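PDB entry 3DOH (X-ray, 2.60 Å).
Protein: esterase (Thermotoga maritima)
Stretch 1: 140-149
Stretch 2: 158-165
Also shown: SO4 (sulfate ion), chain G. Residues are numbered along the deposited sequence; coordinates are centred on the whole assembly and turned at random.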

# COMPACT_ATOMS: atom_id res chain seq x y z
N ILE A 140 5.86 21.15 32.56
CA ILE A 140 6.37 22.46 32.17
C ILE A 140 5.33 23.55 32.42
O ILE A 140 5.67 24.68 32.77
CB ILE A 140 6.79 22.49 30.69
CG1 ILE A 140 7.82 21.40 30.41
CG2 ILE A 140 7.34 23.86 30.33
CD1 ILE A 140 9.19 21.70 30.99
N ILE A 141 4.06 23.20 32.23
CA ILE A 141 2.96 24.08 32.61
C ILE A 141 2.81 24.16 34.12
O ILE A 141 2.27 25.13 34.65
CB ILE A 141 1.62 23.61 32.00
CG1 ILE A 141 1.54 24.02 30.53
CG2 ILE A 141 0.45 24.18 32.78
CD1 ILE A 141 0.23 23.64 29.87
N ASP A 142 3.29 23.13 34.82
CA ASP A 142 3.27 23.11 36.26
C ASP A 142 4.44 23.85 36.92
O ASP A 142 4.46 23.97 38.12
CB ASP A 142 3.16 21.67 36.76
CG ASP A 142 4.42 20.84 36.44
OD1 ASP A 142 5.39 21.41 35.82
OD2 ASP A 142 4.41 19.63 36.81
N ASP A 143 5.41 24.36 36.15
CA ASP A 143 6.40 25.28 36.73
C ASP A 143 6.03 26.75 36.73
O ASP A 143 6.77 27.56 37.30
CB ASP A 143 7.77 25.18 36.05
CG ASP A 143 8.29 23.77 36.01
OD1 ASP A 143 8.40 23.16 37.09
OD2 ASP A 143 8.58 23.28 34.90
N PHE A 144 4.94 27.10 36.05
CA PHE A 144 4.42 28.46 35.98
C PHE A 144 3.43 28.57 37.09
O PHE A 144 2.34 27.97 37.03
CB PHE A 144 3.62 28.71 34.68
CG PHE A 144 4.45 28.89 33.45
CD1 PHE A 144 5.26 27.85 32.98
CD2 PHE A 144 4.40 30.09 32.75
CE1 PHE A 144 6.04 28.00 31.85
CE2 PHE A 144 5.19 30.27 31.58
CZ PHE A 144 6.00 29.20 31.13
N LEU A 145 3.77 29.35 38.09
CA LEU A 145 2.84 29.78 39.13
C LEU A 145 1.64 30.49 38.55
O LEU A 145 1.74 31.20 37.55
CB LEU A 145 3.57 30.72 40.07
CG LEU A 145 4.79 30.10 40.74
CD1 LEU A 145 5.72 31.16 41.25
CD2 LEU A 145 4.29 29.14 41.82
N ALA A 146 0.49 30.30 39.18
CA ALA A 146 -0.75 30.99 38.78
C ALA A 146 -0.98 32.18 39.70
O ALA A 146 -0.77 32.09 40.90
CB ALA A 146 -1.93 30.03 38.82
N PHE A 147 -1.37 33.30 39.11
CA PHE A 147 -1.68 34.50 39.86
C PHE A 147 -2.84 35.16 39.15
O PHE A 147 -3.10 34.85 37.98
CB PHE A 147 -0.47 35.45 39.89
CG PHE A 147 0.66 34.96 40.75
CD1 PHE A 147 0.50 34.83 42.13
CD2 PHE A 147 1.89 34.64 40.19
CE1 PHE A 147 1.58 34.37 42.94
CE2 PHE A 147 2.97 34.17 40.98
CZ PHE A 147 2.82 34.05 42.34
N THR A 148 -3.55 36.05 39.85
CA THR A 148 -4.53 36.97 39.23
C THR A 148 -4.15 38.36 39.66
O THR A 148 -3.69 38.53 40.78
CB THR A 148 -5.92 36.74 39.75
OG1 THR A 148 -6.12 35.33 39.91
CG2 THR A 148 -6.92 37.24 38.78
N PHE A 149 -4.33 39.34 38.78
CA PHE A 149 -4.03 40.70 39.14
C PHE A 149 -5.32 41.44 38.99
O PHE A 149 -6.08 41.18 38.05
CB PHE A 149 -2.96 41.23 38.19
CG PHE A 149 -2.87 42.74 38.12
CD1 PHE A 149 -2.12 43.44 39.03
CD2 PHE A 149 -3.51 43.43 37.11
CE1 PHE A 149 -2.02 44.82 38.96
CE2 PHE A 149 -3.41 44.81 37.01
CZ PHE A 149 -2.67 45.51 37.94
N ILE A 158 -7.20 40.05 35.57
CA ILE A 158 -6.39 39.36 34.58
C ILE A 158 -5.65 38.22 35.23
O ILE A 158 -4.74 38.44 36.03
CB ILE A 158 -5.39 40.33 33.84
CG1 ILE A 158 -6.13 41.37 32.96
CG2 ILE A 158 -4.36 39.54 33.04
CD1 ILE A 158 -6.74 40.84 31.72
N PRO A 159 -6.03 36.98 34.88
CA PRO A 159 -5.24 35.85 35.35
C PRO A 159 -3.91 35.77 34.57
O PRO A 159 -3.88 36.09 33.34
CB PRO A 159 -6.14 34.64 35.04
CG PRO A 159 -7.43 35.19 34.52
CD PRO A 159 -7.13 36.55 33.99
N TYR A 160 -2.84 35.37 35.26
CA TYR A 160 -1.56 35.15 34.58
C TYR A 160 -0.72 34.03 35.15
O TYR A 160 -0.89 33.61 36.28
CB TYR A 160 -0.77 36.45 34.48
CG TYR A 160 -0.22 36.99 35.78
CD1 TYR A 160 -1.02 37.76 36.67
CD2 TYR A 160 1.13 36.78 36.13
CE1 TYR A 160 -0.50 38.28 37.86
CE2 TYR A 160 1.66 37.29 37.30
CZ TYR A 160 0.85 38.04 38.16
OH TYR A 160 1.41 38.53 39.32
N ARG A 161 0.17 33.53 34.31
CA ARG A 161 1.05 32.44 34.68
C ARG A 161 2.43 33.02 34.53
O ARG A 161 2.71 33.67 33.53
CB ARG A 161 0.92 31.22 33.74
CG ARG A 161 -0.44 30.55 33.63
CD ARG A 161 -0.93 29.86 34.89
NE ARG A 161 -0.20 28.65 35.25
CZ ARG A 161 -0.74 27.44 35.43
NH1 ARG A 161 -2.05 27.21 35.30
NH2 ARG A 161 0.06 26.43 35.74
N LEU A 162 3.29 32.77 35.51
CA LEU A 162 4.64 33.32 35.54
C LEU A 162 5.65 32.23 35.84
O LEU A 162 5.48 31.51 36.80
CB LEU A 162 4.73 34.38 36.63
CG LEU A 162 6.12 34.91 36.99
CD1 LEU A 162 6.57 36.00 36.01
CD2 LEU A 162 6.10 35.47 38.40
N PHE A 163 6.70 32.12 35.03
CA PHE A 163 7.81 31.17 35.29
C PHE A 163 8.93 31.92 35.99
O PHE A 163 9.39 32.93 35.52
CB PHE A 163 8.34 30.55 33.97
CG PHE A 163 9.54 29.60 34.11
CD1 PHE A 163 9.34 28.21 34.27
CD2 PHE A 163 10.85 30.08 33.96
CE1 PHE A 163 10.45 27.29 34.32
CE2 PHE A 163 11.97 29.19 34.03
CZ PHE A 163 11.76 27.78 34.21
N VAL A 164 9.38 31.40 37.10
CA VAL A 164 10.51 31.98 37.81
C VAL A 164 11.71 31.02 37.66
O VAL A 164 11.58 29.85 37.92
CB VAL A 164 10.10 32.18 39.31
CG1 VAL A 164 11.30 32.58 40.20
CG2 VAL A 164 8.96 33.22 39.41
N PRO A 165 12.89 31.53 37.22
CA PRO A 165 14.03 30.60 37.04
C PRO A 165 14.45 29.90 38.35
O PRO A 165 14.16 30.40 39.43
CB PRO A 165 15.17 31.50 36.51
CG PRO A 165 14.65 32.93 36.50
CD PRO A 165 13.22 32.94 36.93
S SO4 G . -0.88 23.15 36.96
O1 SO4 G . -1.89 23.90 36.22
O2 SO4 G . -1.58 22.43 38.02
O3 SO4 G . 0.15 24.04 37.52
O4 SO4 G . -0.22 22.19 36.06

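Residues 158-163 and the strand through Phe149 are antiparallel neighbours in a sheet. Their N-to-C directions differ by 151°, and their axes approach to 4.2 Å. Hydrogen-bonded and non-hydrogen-bonded pairs alternate along the register. Phe149 and Ile158 form one bonded pair: Phe149 N to Ile158 O is 2.9 Å, and Ile158 N to Phe149 O is 2.9 Å. Phe147 and Tyr160 form the next, with Phe147 N to Tyr160 O at 2.9 Å and Tyr160 N to Phe147 O at 2.8 Å. The second of these is nearly straight, at 175°. At Leu145 and Leu162 the pairing is less even. Leu162 N donates to Leu145 O at 3.0 Å with good geometry. The return bond, Leu145 N to Leu162 O, is also 3.0 Å long but bent to 120°, and is weak.

Between the bonded pairs the chains come closer, and CA-H groups face carbonyl oxygens. Arg161 CA lies 3.2 Å from Leu145 O, and Thr148 CA lies 3.5 Å from Ile158 O.

Side chains alternate between the two faces of the sheet. Leu145, Phe147, Phe149, Ile158, Tyr160 and Leu162 share one face. Here the Tyr160 ring, with chi1 in the p well, comes back over its partner. Phe147 CB sits over one face of that ring, 3.7 Å from its centroid, a CH-pi contact. The two aromatic rings are themselves oblique, with planes at 36°. Phe149 CB adds an apolar contact, 3.9 Å from Tyr160 CE1. Phe147 CE2 also reaches Leu162 CD2 at 4.3 Å.

The other face carries Phe144, Ala146, Thr148, Pro159, Arg161 and Phe163. Phe163 CB stands almost on the normal of the Phe144 ring, 3.8 Å from its centroid. The Phe163 ring lies oblique to that of Phe144, and Asp143 CB meets its edge, 3.8 Å from Phe163 CE1.

Arg161 has the largest area covered by the other stretch. Its first three chi angles are all m, which folds the side chain across the neighbouring strand. Ala146 CB lies over one face of the guanidinium. Phe144 O lies at its edge and accepts from Arg161 NH2 at 3.0 Å, and weakly from Arg161 NE at 3.2 Å. Ile141 O is also close, 2.8 Å from Arg161 NH2.

The guanidinium also binds a sulfate ion, probably from the crystallisation liquor. Arg161 NH2 makes weak hydrogen bonds to SO4 O3 at 3.0 Å and SO4 O1 at 3.2 Å.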